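Local coordinates for hypothetical protein TT1465 (Thermus thermophilus, PDB 1WEK) that is of unknown function but folds as a parallel, Rossmann-like alpha/beta protein of the SLOG clan and assembles from six copies, at residues R20-F25 with S117-V123; G28-S33 with V126-Y131; V37-V42 with G69-T74; S95-E101 with Q112-L118. All blocks are in the same frame, centred on the assembly; numbering follows the deposited sequence.

Contact 1 (R20-F25 with S117-V123)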
loop_
_atom_site.group_PDB
_atom_site.type_symbol
_atom_site.label_atom_id
_atom_site.label_comp_id
_atom_site.label_asym_id
_atom_site.label_seq_id
_atom_site.Cartn_x
_atom_site.Cartn_y
_atom_site.Cartn_z
ATOM N N ARG A 20 -1.817 10.822 0.009
ATOM C CA ARG A 20 -1.013 12.034 -0.104
ATOM C C ARG A 20 0.077 12.088 0.972
ATOM O O ARG A 20 1.242 12.376 0.677
ATOM C CB ARG A 20 -1.911 13.265 -0.001
ATOM C CG ARG A 20 -1.197 14.576 -0.249
ATOM C CD ARG A 20 -2.049 15.717 0.268
ATOM N NE ARG A 20 -2.899 16.318 -0.756
ATOM C CZ ARG A 20 -2.501 17.291 -1.571
ATOM N NH1 ARG A 20 -1.264 17.772 -1.482
ATOM N NH2 ARG A 20 -3.342 17.788 -2.465
ATOM N N ILE A 21 -0.304 11.808 2.212
ATOM C CA ILE A 21 0.639 11.806 3.324
ATOM C C ILE A 21 1.814 10.875 3.037
ATOM O O ILE A 21 2.965 11.247 3.261
ATOM C CB ILE A 21 -0.047 11.360 4.614
ATOM C CG1 ILE A 21 -1.124 12.387 4.994
ATOM C CG2 ILE A 21 0.990 11.198 5.738
ATOM C CD1 ILE A 21 -2.076 11.899 6.046
ATOM N N LEU A 22 1.517 9.672 2.542
ATOM C CA LEU A 22 2.547 8.695 2.213
ATOM C C LEU A 22 3.441 9.190 1.075
ATOM O O LEU A 22 4.662 9.010 1.101
ATOM C CB LEU A 22 1.913 7.356 1.805
ATOM C CG LEU A 22 1.481 6.474 2.983
ATOM C CD1 LEU A 22 0.804 5.205 2.480
ATOM C CD2 LEU A 22 2.702 6.143 3.813
ATOM N N ALA A 23 2.811 9.786 0.069
ATOM C CA ALA A 23 3.518 10.325 -1.085
ATOM C C ALA A 23 4.515 11.389 -0.631
ATOM O O ALA A 23 5.634 11.450 -1.131
ATOM C CB ALA A 23 2.516 10.929 -2.078
ATOM N N GLU A 24 4.106 12.217 0.326
ATOM C CA GLU A 24 4.976 13.277 0.832
ATOM C C GLU A 24 6.150 12.716 1.631
ATOM O O GLU A 24 7.265 13.215 1.511
ATOM C CB GLU A 24 4.167 14.284 1.661
ATOM C CG GLU A 24 3.177 15.095 0.825
ATOM C CD GLU A 24 2.379 16.107 1.643
ATOM O OE1 GLU A 24 1.599 16.884 1.044
ATOM O OE2 GLU A 24 2.530 16.132 2.882
ATOM N N PHE A 25 5.905 11.683 2.434
ATOM C CA PHE A 25 6.966 11.042 3.209
ATOM C C PHE A 25 7.962 10.396 2.246
ATOM O O PHE A 25 9.169 10.622 2.328
ATOM C CB PHE A 25 6.389 9.941 4.110
ATOM C CG PHE A 25 5.981 10.413 5.473
ATOM C CD1 PHE A 25 4.758 10.021 6.021
ATOM C CD2 PHE A 25 6.823 11.239 6.221
ATOM C CE1 PHE A 25 4.377 10.448 7.299
ATOM C CE2 PHE A 25 6.449 11.674 7.503
ATOM C CZ PHE A 25 5.231 11.280 8.042
ATOM N N SER A 117 7.128 20.873 -1.378
ATOM C CA SER A 117 5.909 21.487 -0.869
ATOM C C SER A 117 5.085 20.396 -0.222
ATOM O O SER A 117 4.764 19.383 -0.840
ATOM C CB SER A 117 5.120 22.212 -1.971
ATOM O OG SER A 117 5.108 21.481 -3.174
ATOM N N LEU A 118 4.762 20.627 1.044
ATOM C CA LEU A 118 4.029 19.690 1.875
ATOM C C LEU A 118 2.734 20.305 2.393
ATOM O O LEU A 118 2.700 21.473 2.763
ATOM C CB LEU A 118 4.920 19.315 3.068
ATOM C CG LEU A 118 6.324 18.814 2.707
ATOM C CD1 LEU A 118 7.275 18.970 3.897
ATOM C CD2 LEU A 118 6.231 17.365 2.252
ATOM N N ARG A 119 1.672 19.514 2.435
ATOM C CA ARG A 119 0.392 19.997 2.937
ATOM C C ARG A 119 0.332 19.841 4.460
ATOM O O ARG A 119 -0.394 20.562 5.142
ATOM C CB ARG A 119 -0.761 19.200 2.307
ATOM C CG ARG A 119 -1.179 19.621 0.890
ATOM C CD ARG A 119 -1.948 20.961 0.896
ATOM N NE ARG A 119 -3.083 20.993 -0.039
ATOM C CZ ARG A 119 -2.983 21.100 -1.365
ATOM N NH1 ARG A 119 -1.796 21.192 -1.949
ATOM N NH2 ARG A 119 -4.078 21.117 -2.116
ATOM N N TYR A 120 1.132 18.919 4.987
ATOM C CA TYR A 120 1.115 18.609 6.413
ATOM C C TYR A 120 2.293 18.985 7.287
ATOM O O TYR A 120 3.433 18.605 7.016
ATOM C CB TYR A 120 0.851 17.119 6.565
ATOM C CG TYR A 120 -0.462 16.713 5.960
ATOM C CD1 TYR A 120 -0.520 16.038 4.731
ATOM C CD2 TYR A 120 -1.659 17.014 6.610
ATOM C CE1 TYR A 120 -1.746 15.667 4.176
ATOM C CE2 TYR A 120 -2.886 16.651 6.060
ATOM C CZ TYR A 120 -2.923 15.973 4.854
ATOM O OH TYR A 120 -4.143 15.544 4.377
ATOM N N PHE A 121 2.008 19.721 8.359
ATOM C CA PHE A 121 3.053 20.129 9.290
ATOM C C PHE A 121 3.822 18.915 9.818
ATOM O O PHE A 121 5.054 18.931 9.854
ATOM C CB PHE A 121 2.464 20.907 10.478
ATOM C CG PHE A 121 2.310 22.390 10.233
ATOM C CD1 PHE A 121 1.055 22.952 10.031
ATOM C CD2 PHE A 121 3.419 23.218 10.194
ATOM C CE1 PHE A 121 0.910 24.313 9.795
ATOM C CE2 PHE A 121 3.282 24.589 9.958
ATOM C CZ PHE A 121 2.024 25.135 9.758
ATOM N N PHE A 122 3.108 17.861 10.223
ATOM C CA PHE A 122 3.797 16.694 10.760
ATOM C C PHE A 122 4.799 16.062 9.777
ATOM O O PHE A 122 5.900 15.697 10.178
ATOM C CB PHE A 122 2.798 15.656 11.316
ATOM C CG PHE A 122 1.941 14.968 10.280
ATOM C CD1 PHE A 122 2.419 13.867 9.578
ATOM C CD2 PHE A 122 0.627 15.374 10.063
ATOM C CE1 PHE A 122 1.597 13.174 8.679
ATOM C CE2 PHE A 122 -0.198 14.693 9.174
ATOM C CZ PHE A 122 0.284 13.588 8.479
ATOM N N VAL A 123 4.453 15.946 8.499
ATOM C CA VAL A 123 5.418 15.382 7.544
ATOM C C VAL A 123 6.663 16.280 7.511
ATOM O O VAL A 123 7.790 15.814 7.597
ATOM C CB VAL A 123 4.844 15.300 6.116
ATOM C CG1 VAL A 123 5.933 14.806 5.154
ATOM C CG2 VAL A 123 3.642 14.352 6.091
#

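Contact 2 (G28-S33 with V126-Y131)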
loop_
_atom_site.group_PDB
_atom_site.type_symbol
_atom_site.label_atom_id
_atom_site.label_comp_id
_atom_site.label_asym_id
_atom_site.label_seq_id
_atom_site.Cartn_x
_atom_site.Cartn_y
_atom_site.Cartn_z
ATOM N N GLY A 28 9.792 12.938 0.293
ATOM C CA GLY A 28 10.717 13.591 1.199
ATOM C C GLY A 28 11.944 12.732 1.469
ATOM O O GLY A 28 13.072 13.236 1.454
ATOM N N PHE A 29 11.745 11.436 1.703
ATOM C CA PHE A 29 12.886 10.564 1.977
ATOM C C PHE A 29 13.807 10.449 0.754
ATOM O O PHE A 29 15.028 10.545 0.883
ATOM C CB PHE A 29 12.427 9.163 2.403
ATOM C CG PHE A 29 11.601 9.136 3.674
ATOM C CD1 PHE A 29 11.563 10.235 4.534
ATOM C CD2 PHE A 29 10.844 8.008 3.996
ATOM C CE1 PHE A 29 10.779 10.216 5.694
ATOM C CE2 PHE A 29 10.056 7.976 5.154
ATOM C CZ PHE A 29 10.022 9.087 6.006
ATOM N N GLU A 30 13.209 10.255 -0.424
ATOM C CA GLU A 30 13.957 10.109 -1.676
ATOM C C GLU A 30 14.832 11.315 -1.945
ATOM O O GLU A 30 15.985 11.187 -2.339
ATOM C CB GLU A 30 13.003 9.919 -2.864
ATOM C CG GLU A 30 12.135 8.667 -2.790
ATOM C CD GLU A 30 11.184 8.520 -3.975
ATOM O OE1 GLU A 30 10.718 9.546 -4.514
ATOM O OE2 GLU A 30 10.884 7.368 -4.359
ATOM N N THR A 31 14.271 12.491 -1.719
ATOM C CA THR A 31 14.978 13.737 -1.950
ATOM C C THR A 31 16.095 14.002 -0.950
ATOM O O THR A 31 17.264 14.082 -1.328
ATOM C CB THR A 31 13.981 14.899 -1.942
ATOM O OG1 THR A 31 13.009 14.670 -2.963
ATOM C CG2 THR A 31 14.668 16.216 -2.195
ATOM N N LEU A 32 15.754 14.121 0.326
ATOM C CA LEU A 32 16.767 14.405 1.338
ATOM C C LEU A 32 17.833 13.324 1.441
ATOM O O LEU A 32 18.977 13.625 1.756
ATOM C CB LEU A 32 16.112 14.632 2.713
ATOM C CG LEU A 32 14.998 15.693 2.765
ATOM C CD1 LEU A 32 14.716 16.094 4.203
ATOM C CD2 LEU A 32 15.412 16.920 1.962
ATOM N N SER A 33 17.467 12.069 1.186
ATOM C CA SER A 33 18.429 10.963 1.250
ATOM C C SER A 33 19.555 11.088 0.231
ATOM O O SER A 33 20.670 10.635 0.478
ATOM C CB SER A 33 17.740 9.617 1.018
ATOM O OG SER A 33 17.071 9.191 2.183
ATOM N N VAL A 126 8.955 15.860 10.445
ATOM C CA VAL A 126 9.702 14.621 10.399
ATOM C C VAL A 126 10.933 14.820 9.512
ATOM O O VAL A 126 12.042 14.421 9.879
ATOM C CB VAL A 126 8.843 13.448 9.835
ATOM C CG1 VAL A 126 9.746 12.281 9.431
ATOM C CG2 VAL A 126 7.832 12.961 10.884
ATOM N N LEU A 127 10.741 15.441 8.351
ATOM C CA LEU A 127 11.853 15.673 7.441
ATOM C C LEU A 127 12.884 16.608 8.048
ATOM O O LEU A 127 14.048 16.572 7.683
ATOM C CB LEU A 127 11.339 16.245 6.113
ATOM C CG LEU A 127 10.403 15.278 5.389
ATOM C CD1 LEU A 127 9.821 15.936 4.143
ATOM C CD2 LEU A 127 11.182 14.011 5.029
ATOM N N PHE A 128 12.449 17.449 8.978
ATOM C CA PHE A 128 13.349 18.385 9.633
ATOM C C PHE A 128 14.349 17.700 10.575
ATOM O O PHE A 128 15.442 18.218 10.813
ATOM C CB PHE A 128 12.535 19.423 10.414
ATOM C CG PHE A 128 12.417 20.750 9.723
ATOM C CD1 PHE A 128 11.171 21.355 9.555
ATOM C CD2 PHE A 128 13.552 21.411 9.266
ATOM C CE1 PHE A 128 11.055 22.606 8.942
ATOM C CE2 PHE A 128 13.453 22.665 8.650
ATOM C CZ PHE A 128 12.197 23.263 8.491
ATOM N N VAL A 129 13.984 16.542 11.116
ATOM C CA VAL A 129 14.885 15.848 12.041
ATOM C C VAL A 129 15.533 14.590 11.467
ATOM O O VAL A 129 16.705 14.309 11.736
ATOM C CB VAL A 129 14.157 15.452 13.357
ATOM C CG1 VAL A 129 13.482 16.664 13.971
ATOM C CG2 VAL A 129 13.134 14.391 13.080
ATOM N N ARG A 130 14.776 13.843 10.671
ATOM C CA ARG A 130 15.268 12.599 10.101
ATOM C C ARG A 130 16.699 12.672 9.590
ATOM O O ARG A 130 17.477 11.747 9.796
ATOM C CB ARG A 130 14.352 12.137 8.968
ATOM C CG ARG A 130 14.413 10.629 8.692
ATOM C CD ARG A 130 13.205 10.206 7.853
ATOM N NE ARG A 130 12.824 8.801 8.033
ATOM C CZ ARG A 130 13.157 7.809 7.208
ATOM N NH1 ARG A 130 13.890 8.045 6.124
ATOM N NH2 ARG A 130 12.736 6.577 7.461
ATOM N N TYR A 131 17.053 13.778 8.948
ATOM C CA TYR A 131 18.391 13.906 8.387
ATOM C C TYR A 131 19.247 15.024 8.974
ATOM O O TYR A 131 20.219 15.432 8.352
ATOM C CB TYR A 131 18.281 14.110 6.866
ATOM C CG TYR A 131 17.493 13.029 6.159
ATOM C CD1 TYR A 131 16.101 13.109 6.042
ATOM C CD2 TYR A 131 18.129 11.891 5.664
ATOM C CE1 TYR A 131 15.365 12.078 5.458
ATOM C CE2 TYR A 131 17.403 10.854 5.081
ATOM C CZ TYR A 131 16.024 10.953 4.985
ATOM O OH TYR A 131 15.304 9.907 4.449
#

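Contact 3 (V37-V42 with G69-T74)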
loop_
_atom_site.group_PDB
_atom_site.type_symbol
_atom_site.label_atom_id
_atom_site.label_comp_id
_atom_site.label_asym_id
_atom_site.label_seq_id
_atom_site.Cartn_x
_atom_site.Cartn_y
_atom_site.Cartn_z
ATOM N N VAL A 37 25.656 16.279 1.719
ATOM C CA VAL A 37 26.293 17.158 2.674
ATOM C C VAL A 37 25.509 17.022 3.968
ATOM O O VAL A 37 24.315 16.700 3.956
ATOM C CB VAL A 37 26.252 18.621 2.210
ATOM C CG1 VAL A 37 27.106 18.783 0.956
ATOM C CG2 VAL A 37 24.812 19.038 1.927
ATOM N N PRO A 38 26.178 17.226 5.110
ATOM C CA PRO A 38 25.502 17.127 6.402
ATOM C C PRO A 38 24.447 18.232 6.381
ATOM O O PRO A 38 24.723 19.345 5.911
ATOM C CB PRO A 38 26.625 17.405 7.391
ATOM C CG PRO A 38 27.832 16.934 6.663
ATOM C CD PRO A 38 27.613 17.481 5.295
ATOM N N LEU A 39 23.244 17.925 6.854
ATOM C CA LEU A 39 22.173 18.901 6.838
ATOM C C LEU A 39 21.849 19.457 8.219
ATOM O O LEU A 39 21.693 18.712 9.191
ATOM C CB LEU A 39 20.916 18.281 6.222
ATOM C CG LEU A 39 21.070 17.761 4.788
ATOM C CD1 LEU A 39 19.839 16.993 4.388
ATOM C CD2 LEU A 39 21.299 18.921 3.849
ATOM N N VAL A 40 21.759 20.783 8.270
ATOM C CA VAL A 40 21.460 21.521 9.479
ATOM C C VAL A 40 20.090 22.190 9.358
ATOM O O VAL A 40 19.841 22.957 8.420
ATOM C CB VAL A 40 22.525 22.604 9.716
ATOM C CG1 VAL A 40 22.119 23.487 10.883
ATOM C CG2 VAL A 40 23.881 21.947 9.982
ATOM N N SER A 41 19.200 21.889 10.296
ATOM C CA SER A 41 17.867 22.481 10.287
ATOM C C SER A 41 17.956 23.831 10.966
ATOM O O SER A 41 18.540 23.953 12.040
ATOM C CB SER A 41 16.884 21.576 11.009
ATOM O OG SER A 41 16.568 20.485 10.170
ATOM N N VAL A 42 17.394 24.846 10.320
ATOM C CA VAL A 42 17.449 26.209 10.826
ATOM C C VAL A 42 16.061 26.842 10.875
ATOM O O VAL A 42 15.269 26.714 9.949
ATOM C CB VAL A 42 18.389 27.046 9.936
ATOM C CG1 VAL A 42 18.621 28.421 10.541
ATOM C CG2 VAL A 42 19.706 26.311 9.773
ATOM N N GLY A 69 30.706 23.893 4.763
ATOM C CA GLY A 69 30.363 22.646 4.117
ATOM C C GLY A 69 29.021 22.020 4.462
ATOM O O GLY A 69 28.784 20.871 4.095
ATOM N N PHE A 70 28.150 22.734 5.172
ATOM C CA PHE A 70 26.827 22.182 5.499
ATOM C C PHE A 70 25.760 22.679 4.527
ATOM O O PHE A 70 25.924 23.713 3.864
ATOM C CB PHE A 70 26.365 22.587 6.907
ATOM C CG PHE A 70 27.258 22.118 8.005
ATOM C CD1 PHE A 70 28.305 22.914 8.450
ATOM C CD2 PHE A 70 27.071 20.868 8.575
ATOM C CE1 PHE A 70 29.153 22.477 9.444
ATOM C CE2 PHE A 70 27.918 20.410 9.575
ATOM C CZ PHE A 70 28.962 21.212 10.013
ATOM N N GLY A 71 24.672 21.924 4.440
ATOM C CA GLY A 71 23.547 22.330 3.625
ATOM C C GLY A 71 22.528 22.810 4.655
ATOM O O GLY A 71 22.483 22.282 5.770
ATOM N N VAL A 72 21.738 23.826 4.332
ATOM C CA VAL A 72 20.742 24.290 5.283
ATOM C C VAL A 72 19.361 23.851 4.831
ATOM O O VAL A 72 19.074 23.801 3.627
ATOM C CB VAL A 72 20.750 25.832 5.450
ATOM C CG1 VAL A 72 22.092 26.282 5.979
ATOM C CG2 VAL A 72 20.434 26.516 4.130
ATOM N N VAL A 73 18.529 23.503 5.805
ATOM C CA VAL A 73 17.158 23.084 5.559
ATOM C C VAL A 73 16.265 24.008 6.384
ATOM O O VAL A 73 16.423 24.096 7.608
ATOM C CB VAL A 73 16.930 21.631 6.005
ATOM C CG1 VAL A 73 15.515 21.206 5.674
ATOM C CG2 VAL A 73 17.928 20.715 5.322
ATOM N N THR A 74 15.361 24.720 5.713
ATOM C CA THR A 74 14.446 25.642 6.378
ATOM C C THR A 74 13.031 25.340 5.889
ATOM O O THR A 74 12.829 24.447 5.059
ATOM C CB THR A 74 14.730 27.113 6.017
ATOM O OG1 THR A 74 14.288 27.365 4.674
ATOM C CG2 THR A 74 16.186 27.433 6.136
#

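Contact 4 (S95-E101 with Q112-L118)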
loop_
_atom_site.group_PDB
_atom_site.type_symbol
_atom_site.label_atom_id
_atom_site.label_comp_id
_atom_site.label_asym_id
_atom_site.label_seq_id
_atom_site.Cartn_x
_atom_site.Cartn_y
_atom_site.Cartn_z
ATOM N N SER A 95 20.754 24.556 -0.412
ATOM C CA SER A 95 19.727 25.236 0.365
ATOM C C SER A 95 18.388 24.531 0.169
ATOM O O SER A 95 17.845 24.534 -0.933
ATOM C CB SER A 95 19.605 26.703 -0.065
ATOM O OG SER A 95 18.683 27.392 0.762
ATOM N N VAL A 96 17.853 23.940 1.239
ATOM C CA VAL A 96 16.580 23.227 1.165
ATOM C C VAL A 96 15.416 23.936 1.862
ATOM O O VAL A 96 15.557 24.536 2.939
ATOM C CB VAL A 96 16.707 21.793 1.760
ATOM C CG1 VAL A 96 15.374 21.057 1.640
ATOM C CG2 VAL A 96 17.815 21.010 1.029
ATOM N N GLY A 97 14.254 23.865 1.231
ATOM C CA GLY A 97 13.075 24.479 1.803
ATOM C C GLY A 97 11.991 23.428 1.913
ATOM O O GLY A 97 11.713 22.720 0.945
ATOM N N LEU A 98 11.406 23.300 3.097
ATOM C CA LEU A 98 10.328 22.337 3.313
ATOM C C LEU A 98 9.078 23.206 3.428
ATOM O O LEU A 98 8.520 23.390 4.508
ATOM C CB LEU A 98 10.573 21.550 4.606
ATOM C CG LEU A 98 11.886 20.760 4.746
ATOM C CD1 LEU A 98 11.953 20.108 6.123
ATOM C CD2 LEU A 98 11.965 19.699 3.662
ATOM N N ASN A 99 8.652 23.740 2.289
ATOM C CA ASN A 99 7.512 24.644 2.211
ATOM C C ASN A 99 6.198 24.033 2.652
ATOM O O ASN A 99 5.844 22.917 2.265
ATOM C CB ASN A 99 7.405 25.199 0.785
ATOM C CG ASN A 99 8.748 25.688 0.256
ATOM O OD1 ASN A 99 9.524 24.910 -0.295
ATOM N ND2 ASN A 99 9.041 26.969 0.455
ATOM N N ILE A 100 5.471 24.777 3.473
ATOM C CA ILE A 100 4.202 24.302 3.983
ATOM C C ILE A 100 3.054 25.020 3.280
ATOM O O ILE A 100 3.077 26.236 3.132
ATOM C CB ILE A 100 4.112 24.546 5.494
ATOM C CG1 ILE A 100 2.786 24.012 6.029
ATOM C CG2 ILE A 100 4.280 26.022 5.782
ATOM C CD1 ILE A 100 2.671 22.502 5.984
ATOM N N GLU A 101 2.059 24.262 2.830
ATOM C CA GLU A 101 0.913 24.854 2.150
ATOM C C GLU A 101 -0.104 25.353 3.176
ATOM O O GLU A 101 -0.669 24.560 3.933
ATOM C CB GLU A 101 0.282 23.820 1.222
ATOM C CG GLU A 101 1.340 23.050 0.431
ATOM C CD GLU A 101 0.765 22.216 -0.698
ATOM O OE1 GLU A 101 0.153 22.806 -1.618
ATOM O OE2 GLU A 101 0.929 20.977 -0.669
ATOM N N GLN A 112 16.184 28.429 -2.812
ATOM C CA GLN A 112 16.210 27.023 -2.471
ATOM C C GLN A 112 16.828 26.156 -3.569
ATOM O O GLN A 112 16.364 26.162 -4.700
ATOM C CB GLN A 112 14.786 26.554 -2.167
ATOM C CG GLN A 112 14.078 27.376 -1.074
ATOM C CD GLN A 112 12.602 27.014 -0.929
ATOM O OE1 GLN A 112 11.756 27.876 -0.657
ATOM N NE2 GLN A 112 12.289 25.737 -1.104
ATOM N N THR A 113 17.882 25.424 -3.232
ATOM C CA THR A 113 18.528 24.522 -4.179
ATOM C C THR A 113 17.643 23.287 -4.364
ATOM O O THR A 113 17.739 22.583 -5.368
ATOM C CB THR A 113 19.918 24.086 -3.660
ATOM O OG1 THR A 113 20.858 25.143 -3.900
ATOM C CG2 THR A 113 20.400 22.836 -4.362
ATOM N N HIS A 114 16.783 23.038 -3.382
ATOM C CA HIS A 114 15.859 21.911 -3.398
ATOM C C HIS A 114 14.604 22.351 -2.655
ATOM O O HIS A 114 14.663 22.657 -1.465
ATOM C CB HIS A 114 16.467 20.709 -2.677
ATOM C CG HIS A 114 17.669 20.131 -3.359
ATOM N ND1 HIS A 114 17.577 19.299 -4.457
ATOM C CD2 HIS A 114 18.991 20.263 -3.095
ATOM C CE1 HIS A 114 18.793 18.943 -4.836
ATOM N NE2 HIS A 114 19.667 19.514 -4.028
ATOM N N ALA A 115 13.478 22.385 -3.356
ATOM C CA ALA A 115 12.222 22.808 -2.763
ATOM C C ALA A 115 11.165 21.708 -2.747
ATOM O O ALA A 115 10.880 21.070 -3.759
ATOM C CB ALA A 115 11.691 24.023 -3.507
ATOM N N LEU A 116 10.588 21.487 -1.577
ATOM C CA LEU A 116 9.543 20.495 -1.427
ATOM C C LEU A 116 8.310 21.208 -0.868
ATOM O O LEU A 116 8.433 22.087 -0.010
ATOM C CB LEU A 116 10.007 19.397 -0.469
ATOM C CG LEU A 116 11.053 18.409 -0.999
ATOM C CD1 LEU A 116 11.651 17.595 0.133
ATOM C CD2 LEU A 116 10.386 17.490 -2.035
ATOM N N SER A 117 7.128 20.873 -1.378
ATOM C CA SER A 117 5.909 21.487 -0.869
ATOM C C SER A 117 5.085 20.396 -0.222
ATOM O O SER A 117 4.764 19.383 -0.840
ATOM C CB SER A 117 5.120 22.212 -1.971
ATOM O OG SER A 117 5.108 21.481 -3.174
ATOM N N LEU A 118 4.762 20.627 1.044
ATOM C CA LEU A 118 4.029 19.690 1.875
ATOM C C LEU A 118 2.734 20.305 2.393
ATOM O O LEU A 118 2.700 21.473 2.763
ATOM C CB LEU A 118 4.920 19.315 3.068
ATOM C CG LEU A 118 6.324 18.814 2.707
ATOM C CD1 LEU A 118 7.275 18.970 3.897
ATOM C CD2 LEU A 118 6.231 17.365 2.252
#

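Contact 1 (R20-F25 with S117-V123)
Ile21 packs against Tyr120 and Phe122 where strand 114-118 ends and helix 121-130 begins, with Glu24 one turn on along helix 17-34. Packing is tight here. Ile21 CG1 comes to 3.4 Å from Tyr120 CE1, while its CG2 branch meets the rim of the Phe122 ring, 3.6 Å from CE1. Phe122 reaches back to Ile21 because its CG sits between the backbone N and the carbonyl carbon (chi1 68°). Beyond it, Val123 CG2 lies over one face of the Phe25 ring, 4.1 Å from the centroid, a CH-pi contact that leaves Val123 CG1 beside Phe25 CD2. Glu24 is buried with an extended chain: its CB rests on Leu118 CD2, and OE1 accepts the backbone N-H of Arg119 at 3.0 Å. The donor approaches OE1 on the syn side, 34° out of the carboxylate plane; OE2 turns to the edge of the Tyr120 ring, 3.6 Å from CD1. The Arg20 side is looser and partly exposed. Its guanidinium crosses that of Arg119 with the planes 42° apart and NH2 atoms 3.4 Å from each other, two donors with no bond between them. Nearby acids probably offset the like charges: Arg119 NH1 forms a salt bridge with Glu101, whereas Arg20 NH1 has long pairings with Glu24 OE1, at 3.9 Å, and with Glu101. Arg119 O also receives Lys159 NZ of a second subunit. Tyr120 is the N-cap residue of helix 121-130, in a strand-to-helix turn of an alpha/beta fold packed against helix 17-34.

Contact 2 (G28-S33 with V126-Y131)
The guanidinium of Arg130 lies flat on one face of the Phe29 ring, planes 12° apart and CZ 3.6 Å from the ring centroid, a cation-pi stack in which NH1 stands over the middle of the ring. At the edge of Phe29 is Val126 CG1, and Leu127 CD2 approaches CD1 obliquely at 3.8 Å. The Tyr131 ring carries Leu32 CB over one face, 3.9 Å from its centroid. In the guanidinium plane of Arg130, NH1 donates to Tyr131 OH at 2.9 Å, bent to 137°; together with the stack, in which the Phe29 ring supports its face, this helps to set the group's rotation. Arg130 reaches Phe29 through a chain stretched from CG to NE, with CG anti to the backbone N. Ser33 OG lies 3.0 Å from Tyr131 OH, a weak and unsettled bond. Between the two helices, Leu32 CD1 packs on Leu127 CB at 3.9 Å. The helix segments 28-33 and 126-130 run 10.8 Å apart at -36°, and Gly28 lies beside Leu127, its CA 3.9 Å from CD1. The second subunit completes the polar edge: Arg130 NH1 also donates to its Glu13 O, and NH2 weakly to its Asp14 O. A cation held by a ring, a phenol and carbonyls of another chain is consistent with the helix pair and the subunit interface being fixed together, probably with the positive charge spread over neutral acceptors.

Contact 3 (V37-V42 with G69-T74)
Val40 stands on the same face of the sheet as Val72. Its CB lies 4.0 Å from Gly71 O; from there CG2, anti to the carbonyl carbon, extends to the Phe70 ring, 3.6 Å from CD2. Pro38 CB touches the same corner of that ring, 3.7 Å from Phe70 CD2, so Phe70 is approached obliquely by two residues of segment 37-42. Helix 203-211 adds Leu210 to both Val40 and Phe70. The backbones are joined by four regular bonds, each 3.0 Å: Gly71 N to Pro38 O, Val40 N to Gly71 O, Val73 N to Val40 O and Val42 N to Val73 O. The bond from Gly71 N to Pro38 O is nearly straight at 175°. Strands 39-43 and 71-74 are parallel neighbours of a right-handed beta-alpha-beta crossover through helix 53-68, the repeating element of the Rossmann-like fold. That helix ends in a Schellman motif at Gly69, whose positive phi turns the chain into Phe70 and the second strand. Gly71 fits under Val37 CG2, 3.8 Å from its N, and Leu39 CD2 is 4.1 Å from its CA. On the face of Leu39 and Ser41, Val73 CG2 packs 4.0 Å from Leu39 CB. Ser41 OG bonds to Phe128 O, and Thr74 OG1 pairs with Asn85 OD1.

Contact 4 (S95-E101 with Q112-L118)
Strands 95-100 and 114-118 run parallel, the axes of the short segments approaching to 4.7 Å at -22°, with bonds passing alternately from Gly97 N to His114 O, Leu116 N to Gly97 O, Leu118 N to Asn99 O and Glu101 N to Leu118 O. The Asn99 N to Leu116 O bond is weak and bent. On the face of Gly97 and Asn99 two amides join: Gln112 NE2 donates to Asn99 OD1 at 3.0 Å, in the carbonyl plane on a lone pair, and Asn99 ND2 returns a bond to Gln112 OE1 at 3.1 Å, close to straight at 172°. The two groups come from opposite directions, nearly coplanar, 17° apart, and the paired bonds are consistent with each amide fixing the orientation of the other. Gln112 arrives with an extended chain beyond CG, NE2 passing 3.3 Å from Gly97 CA. On the other face Leu98 CD2 and Leu116 CD1 lie side by side at 4.1 Å, and Val96 CG2 is 4.0 Å from His114 CB. Ile100 CD1 tucks against Leu118 O. Glu101 CG lies 3.1 Å from Leu118 O, while its OE1 turns to a salt bridge with Arg119. Strand 114-118 is the outermost of the sheet within this chain; strand 71-74 flanks 95-100 on its other side, and helices 17-34 and 121-130 cover the face of Val96, Leu98, Leu116 and Leu118.

How the contacts relate
From the N terminus, helix 17-34 supplies the first halves of contacts 1 and 2, and strand 39-43 that of contact 3. Contact 3 closes first, when the chain returns through helix 53-68 to strand 71-74; contact 4 follows in series, joining strands 95-100 and 114-118 across a short loop. Both lie nested inside the long loops that contacts 1 and 2 close when helix 121-130 comes back to helix 17-34. Contacts 1 and 2 cross along the chain, with centres about 11 Å apart. Contacts 1 and 4 share Ser117 and Leu118; contacts 3 and 4 belong to one sheet, and contact 2 ties the helix layer to it, Phe128 packing on Leu98.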